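Local coordinates for protein arginine decarboxylase (Campylobacter jejuni subsp. jejuni, PDB 3NZP) that probably catalyses the pyridoxal-phosphate-dependent decarboxylation of arginine to agmatine, a step of polyamine biosynthesis, at residues B[239-244]-B[288-293]; B[64-69]-B[294-299]. One frame throughout, in Å; residues are numbered along the deposited sequence.

Contact 1 (B[239-244]-B[288-293]); sequences TEIHPL and RNYTLR
Thr239 and Arg288 bring residues 239-241 and 288-290 together, their CA atoms 4.1 Å apart, and one nearly straight backbone hydrogen bond joins them, Asn289 N to Thr239 O at 3.0 Å (170° at the hydrogen). Beside that bond Tyr290 points its CB toward 239-244, with CG between the backbone N and the carbonyl carbon (chi1 61°). Ile241 lies against the ring: CB meets Tyr290 CD2 at 3.7 Å, and CD1 stands over one face, displaced toward the rim, in a CH-pi contact 4.1 Å from the centroid. Arg288 CD covers the opposite face, over its centre, so the phenol is sandwiched between aliphatic groups. At the hydroxyl end Leu244 CD1 lies 3.9 Å from Tyr290 OH, an oxygen hydrogen-bonded to Ile238 O and to Ala276 N. The Glu240 carboxylate and the Asn289 amide also lie close, planes 53° apart, but the geometry is poor for a hydrogen bond and the closeness is doubtful. The two segments join the approach to helix 242-260 to that of helix 292-309, where Thr291 is the N-cap, its OG1 bonded to Glu294 N; Tyr295 of the latter helix touches both Leu244 and Tyr290.

Contact 2 (B[64-69]-B[294-299]); sequences GNFNKA and EYANDV
Phe66 reaches from helix 64-69 across to helix 294-299 and takes part in most of the apolar pairs. The CH-pi contact is centred: Ala296 CB sits over the middle of the Phe66 ring, 3.8 Å from the centroid and 1° off the ring normal. The aromatic contact is made at the ring's edge, where Phe66 CZ comes within 3.5 Å of Tyr295 CE1. The planes are 83° apart, yet the two rings meet rim to rim, neither lying over the face of the other. Tyr295 CG is anti to the backbone N and beside the carbonyl carbon; its CE1 is the atom that comes nearest Phe66.

The segment axes approach to 8.5 Å and cross at -41°. Both helices belong to the outer layer of the pyridoxal-binding alpha/beta (TIM) barrel, packing side by side around its closed parallel sheet. The Phe66 side chain also touches Ile317 and Ile319 of strand 316-319 and stacks with Phe79; Tyr295 and Val299 rest on Leu271 of strand 268-272.

Aliphatic packing completes the interface. Val299 CB lies 3.9 Å from Phe66 CE1, near the ring plane, so the valine borders the edge while Ala296 occupies a face. Small side chains permit the close approach of the backbones: Ala69 CB meets Ala296 CB at 3.7 Å, and the CA atoms of Ala69 and Asn297 are 5.1 Å apart. Polar groups contribute no hydrogen bond between the segments. Asn297 OD1 does lie over Ala69, 3.3 Å from its CB, but this oxygen accepts a hydrogen bond from Arg293 NE.

In the fold
Contacts 1 and 2, centres 12 Å apart, share helix 292-309: residues 288-293 lead into its first turn and 294-299 continue it. Contact 1 ties this start to the loop before helix 242-260, and contact 2 packs the residues that follow against helix 52-72. They touch by packing, among other places where Ile241 meets Asp298, and Arg293 reaches helix 52-72 through a salt bridge to Glu72. Both lie beside the cofactor pocket, in a second shell: the side chains of Tyr290 and Tyr295 are about 8 and 9 Å from a bound pyridoxal phosphate, and that of Leu244 is about 5 Å from cofactor-binding Gly274.

Contact 1 (B[239-244]-B[288-293])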
loop_
_atom_site.group_PDB
_atom_site.type_symbol
_atom_site.label_atom_id
_atom_site.label_comp_id
_atom_site.label_asym_id
_atom_site.label_seq_id
_atom_site.Cartn_x
_atom_site.Cartn_y
_atom_site.Cartn_z
ATOM N N THR B 239 -13.378 -13.383 -9.738
ATOM C CA THR B 239 -14.188 -14.359 -9.011
ATOM C C THR B 239 -15.271 -15.076 -9.828
ATOM O O THR B 239 -15.627 -16.218 -9.533
ATOM C CB THR B 239 -14.874 -13.689 -7.821
ATOM O OG1 THR B 239 -15.634 -12.565 -8.290
ATOM C CG2 THR B 239 -13.850 -13.221 -6.813
ATOM N N GLU B 240 -15.799 -14.403 -10.847
ATOM C CA GLU B 240 -16.852 -14.975 -11.691
ATOM C C GLU B 240 -16.291 -15.527 -12.996
ATOM O O GLU B 240 -15.407 -14.922 -13.599
ATOM C CB GLU B 240 -17.894 -13.902 -12.023
ATOM C CG GLU B 240 -18.489 -13.208 -10.814
ATOM C CD GLU B 240 -19.240 -14.179 -9.927
ATOM O OE1 GLU B 240 -18.968 -14.198 -8.704
ATOM O OE2 GLU B 240 -20.100 -14.925 -10.453
ATOM N N ILE B 241 -16.823 -16.659 -13.446
ATOM C CA ILE B 241 -16.354 -17.283 -14.685
ATOM C C ILE B 241 -17.025 -16.706 -15.929
ATOM O O ILE B 241 -16.502 -16.806 -17.037
ATOM C CB ILE B 241 -16.603 -18.802 -14.675
ATOM C CG1 ILE B 241 -16.008 -19.448 -15.928
ATOM C CG2 ILE B 241 -18.090 -19.073 -14.617
ATOM C CD1 ILE B 241 -14.498 -19.388 -15.998
ATOM N N HIS B 242 -18.182 -16.093 -15.745
ATOM C CA HIS B 242 -18.914 -15.524 -16.867
ATOM C C HIS B 242 -18.146 -14.443 -17.613
ATOM O O HIS B 242 -18.003 -14.488 -18.836
ATOM C CB HIS B 242 -20.234 -14.953 -16.370
ATOM C CG HIS B 242 -21.050 -14.303 -17.439
ATOM N ND1 HIS B 242 -21.670 -15.017 -18.443
ATOM C CD2 HIS B 242 -21.339 -13.001 -17.667
ATOM C CE1 HIS B 242 -22.308 -14.180 -19.242
ATOM N NE2 HIS B 242 -22.123 -12.952 -18.793
ATOM N N PRO B 243 -17.656 -13.436 -16.883
ATOM C CA PRO B 243 -16.912 -12.380 -17.564
ATOM C C PRO B 243 -15.779 -12.928 -18.448
ATOM O O PRO B 243 -15.498 -12.390 -19.515
ATOM C CB PRO B 243 -16.421 -11.508 -16.404
ATOM C CG PRO B 243 -16.382 -12.451 -15.236
ATOM C CD PRO B 243 -17.631 -13.241 -15.422
ATOM N N LEU B 244 -15.141 -14.007 -18.014
ATOM C CA LEU B 244 -14.062 -14.592 -18.797
ATOM C C LEU B 244 -14.610 -15.164 -20.100
ATOM O O LEU B 244 -14.011 -14.988 -21.149
ATOM C CB LEU B 244 -13.374 -15.695 -17.997
ATOM C CG LEU B 244 -12.947 -15.229 -16.600
ATOM C CD1 LEU B 244 -12.616 -16.420 -15.722
ATOM C CD2 LEU B 244 -11.754 -14.282 -16.712
ATOM N N ARG B 288 -13.746 -17.854 -5.484
ATOM C CA ARG B 288 -14.130 -17.905 -6.883
ATOM C C ARG B 288 -15.211 -18.948 -7.027
ATOM O O ARG B 288 -15.203 -19.941 -6.313
ATOM C CB ARG B 288 -12.944 -18.276 -7.774
ATOM C CG ARG B 288 -12.217 -19.544 -7.399
ATOM C CD ARG B 288 -11.276 -19.914 -8.538
ATOM N NE ARG B 288 -10.145 -20.768 -8.157
ATOM C CZ ARG B 288 -10.250 -21.974 -7.607
ATOM N NH1 ARG B 288 -11.444 -22.495 -7.353
ATOM N NH2 ARG B 288 -9.155 -22.670 -7.336
ATOM N N ASN B 289 -16.136 -18.723 -7.953
ATOM C CA ASN B 289 -17.231 -19.660 -8.169
ATOM C C ASN B 289 -16.925 -20.669 -9.243
ATOM O O ASN B 289 -17.815 -21.303 -9.782
ATOM C CB ASN B 289 -18.500 -18.927 -8.574
ATOM C CG ASN B 289 -18.416 -18.342 -9.987
ATOM O OD1 ASN B 289 -18.233 -19.062 -10.977
ATOM N ND2 ASN B 289 -18.549 -17.025 -10.082
ATOM N N TYR B 290 -15.676 -20.851 -9.571
ATOM C CA TYR B 290 -15.403 -21.828 -10.675
ATOM C C TYR B 290 -14.131 -22.667 -10.425
ATOM O O TYR B 290 -13.314 -22.290 -9.559
ATOM C CB TYR B 290 -15.280 -21.136 -12.035
ATOM C CG TYR B 290 -14.153 -20.135 -12.080
ATOM C CD1 TYR B 290 -12.886 -20.491 -12.503
ATOM C CD2 TYR B 290 -14.349 -18.835 -11.705
ATOM C CE1 TYR B 290 -11.814 -19.534 -12.560
ATOM C CE2 TYR B 290 -13.332 -17.861 -11.742
ATOM C CZ TYR B 290 -12.065 -18.207 -12.164
ATOM O OH TYR B 290 -11.090 -17.263 -12.195
ATOM N N THR B 291 -13.868 -23.755 -11.144
ATOM C CA THR B 291 -12.625 -24.544 -10.898
ATOM C C THR B 291 -11.586 -24.311 -12.001
ATOM O O THR B 291 -11.907 -23.772 -13.057
ATOM C CB THR B 291 -12.925 -26.053 -10.841
ATOM O OG1 THR B 291 -13.174 -26.545 -12.162
ATOM C CG2 THR B 291 -14.136 -26.321 -9.972
ATOM N N LEU B 292 -10.346 -24.723 -11.764
ATOM C CA LEU B 292 -9.313 -24.531 -12.775
ATOM C C LEU B 292 -9.719 -25.272 -14.048
ATOM O O LEU B 292 -9.652 -24.720 -15.150
ATOM C CB LEU B 292 -7.963 -25.067 -12.287
ATOM C CG LEU B 292 -6.706 -24.448 -12.912
ATOM C CD1 LEU B 292 -5.528 -25.373 -12.663
ATOM C CD2 LEU B 292 -6.882 -24.236 -14.402
ATOM N N ARG B 293 -10.157 -26.519 -13.882
ATOM C CA ARG B 293 -10.578 -27.352 -15.006
ATOM C C ARG B 293 -11.711 -26.684 -15.779
ATOM O O ARG B 293 -11.732 -26.709 -17.011
ATOM C CB ARG B 293 -11.011 -28.741 -14.502
ATOM C CG ARG B 293 -11.329 -29.751 -15.603
ATOM C CD ARG B 293 -10.178 -29.875 -16.586
ATOM N NE ARG B 293 -10.519 -30.635 -17.789
ATOM C CZ ARG B 293 -10.424 -31.955 -17.913
ATOM N NH1 ARG B 293 -10.766 -32.525 -19.059
ATOM N NH2 ARG B 293 -9.985 -32.704 -16.906
#

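Contact 2 (B[64-69]-B[294-299])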
loop_
_atom_site.group_PDB
_atom_site.type_symbol
_atom_site.label_atom_id
_atom_site.label_comp_id
_atom_site.label_asym_id
_atom_site.label_seq_id
_atom_site.Cartn_x
_atom_site.Cartn_y
_atom_site.Cartn_z
ATOM N N GLY B 64 -1.247 -29.148 -16.506
ATOM C CA GLY B 64 -2.016 -30.366 -16.338
ATOM C C GLY B 64 -3.463 -30.210 -16.768
ATOM O O GLY B 64 -3.955 -30.972 -17.595
ATOM N N ASN B 65 -4.144 -29.210 -16.224
ATOM C CA ASN B 65 -5.535 -28.989 -16.569
ATOM C C ASN B 65 -5.765 -28.577 -18.010
ATOM O O ASN B 65 -6.673 -29.080 -18.662
ATOM C CB ASN B 65 -6.149 -27.934 -15.662
ATOM C CG ASN B 65 -6.509 -28.483 -14.322
ATOM O OD1 ASN B 65 -5.642 -28.712 -13.489
ATOM N ND2 ASN B 65 -7.801 -28.729 -14.107
ATOM N N PHE B 66 -4.959 -27.653 -18.506
ATOM C CA PHE B 66 -5.147 -27.207 -19.867
ATOM C C PHE B 66 -4.853 -28.320 -20.856
ATOM O O PHE B 66 -5.424 -28.352 -21.947
ATOM C CB PHE B 66 -4.301 -25.956 -20.164
ATOM C CG PHE B 66 -5.059 -24.674 -19.985
ATOM C CD1 PHE B 66 -5.884 -24.200 -20.992
ATOM C CD2 PHE B 66 -5.009 -23.980 -18.782
ATOM C CE1 PHE B 66 -6.659 -23.055 -20.806
ATOM C CE2 PHE B 66 -5.776 -22.835 -18.580
ATOM C CZ PHE B 66 -6.606 -22.368 -19.592
ATOM N N ASN B 67 -3.990 -29.257 -20.494
ATOM C CA ASN B 67 -3.726 -30.330 -21.432
ATOM C C ASN B 67 -4.895 -31.303 -21.437
ATOM O O ASN B 67 -5.383 -31.699 -22.495
ATOM C CB ASN B 67 -2.415 -31.034 -21.104
ATOM C CG ASN B 67 -1.225 -30.260 -21.602
ATOM O OD1 ASN B 67 -1.319 -29.553 -22.617
ATOM N ND2 ASN B 67 -0.095 -30.382 -20.906
ATOM N N LYS B 68 -5.364 -31.662 -20.249
ATOM C CA LYS B 68 -6.490 -32.566 -20.135
ATOM C C LYS B 68 -7.713 -31.918 -20.776
ATOM O O LYS B 68 -8.564 -32.599 -21.336
ATOM C CB LYS B 68 -6.743 -32.905 -18.662
ATOM C CG LYS B 68 -5.544 -33.618 -18.056
ATOM C CD LYS B 68 -5.863 -34.395 -16.796
ATOM C CE LYS B 68 -6.115 -33.497 -15.613
ATOM N NZ LYS B 68 -6.317 -34.316 -14.384
ATOM N N ALA B 69 -7.795 -30.600 -20.721
ATOM C CA ALA B 69 -8.918 -29.915 -21.319
ATOM C C ALA B 69 -8.781 -29.947 -22.823
ATOM O O ALA B 69 -9.766 -30.066 -23.546
ATOM C CB ALA B 69 -8.977 -28.474 -20.850
ATOM N N GLU B 294 -12.642 -26.080 -15.044
ATOM C CA GLU B 294 -13.769 -25.389 -15.656
ATOM C C GLU B 294 -13.240 -24.240 -16.515
ATOM O O GLU B 294 -13.658 -24.041 -17.660
ATOM C CB GLU B 294 -14.709 -24.852 -14.582
ATOM C CG GLU B 294 -15.903 -24.136 -15.154
ATOM C CD GLU B 294 -16.978 -23.835 -14.121
ATOM O OE1 GLU B 294 -18.050 -23.340 -14.528
ATOM O OE2 GLU B 294 -16.763 -24.086 -12.914
ATOM N N TYR B 295 -12.302 -23.489 -15.952
ATOM C CA TYR B 295 -11.694 -22.377 -16.659
ATOM C C TYR B 295 -11.039 -22.915 -17.931
ATOM O O TYR B 295 -11.252 -22.387 -19.024
ATOM C CB TYR B 295 -10.675 -21.696 -15.748
ATOM C CG TYR B 295 -9.870 -20.603 -16.398
ATOM C CD1 TYR B 295 -8.597 -20.857 -16.891
ATOM C CD2 TYR B 295 -10.379 -19.322 -16.522
ATOM C CE1 TYR B 295 -7.851 -19.856 -17.492
ATOM C CE2 TYR B 295 -9.646 -18.312 -17.122
ATOM C CZ TYR B 295 -8.380 -18.585 -17.608
ATOM O OH TYR B 295 -7.641 -17.599 -18.236
ATOM N N ALA B 296 -10.259 -23.980 -17.796
ATOM C CA ALA B 296 -9.598 -24.563 -18.955
ATOM C C ALA B 296 -10.612 -25.105 -19.968
ATOM O O ALA B 296 -10.554 -24.756 -21.150
ATOM C CB ALA B 296 -8.625 -25.669 -18.520
ATOM N N ASN B 297 -11.542 -25.948 -19.525
ATOM C CA ASN B 297 -12.528 -26.490 -20.453
ATOM C C ASN B 297 -13.239 -25.363 -21.191
ATOM O O ASN B 297 -13.391 -25.410 -22.413
ATOM C CB ASN B 297 -13.561 -27.357 -19.729
ATOM C CG ASN B 297 -12.972 -28.636 -19.195
ATOM O OD1 ASN B 297 -12.063 -29.209 -19.790
ATOM N ND2 ASN B 297 -13.500 -29.103 -18.073
ATOM N N ASP B 298 -13.660 -24.341 -20.452
ATOM C CA ASP B 298 -14.339 -23.214 -21.072
ATOM C C ASP B 298 -13.475 -22.561 -22.146
ATOM O O ASP B 298 -13.954 -22.278 -23.242
ATOM C CB ASP B 298 -14.750 -22.195 -20.018
ATOM C CG ASP B 298 -15.936 -22.661 -19.211
ATOM O OD1 ASP B 298 -16.287 -22.014 -18.192
ATOM O OD2 ASP B 298 -16.526 -23.684 -19.599
ATOM N N VAL B 299 -12.201 -22.324 -21.848
ATOM C CA VAL B 299 -11.324 -21.695 -22.830
ATOM C C VAL B 299 -11.217 -22.530 -24.087
ATOM O O VAL B 299 -11.458 -22.041 -25.193
ATOM C CB VAL B 299 -9.896 -21.450 -22.266
ATOM C CG1 VAL B 299 -8.969 -20.920 -23.361
ATOM C CG2 VAL B 299 -9.959 -20.457 -21.120
#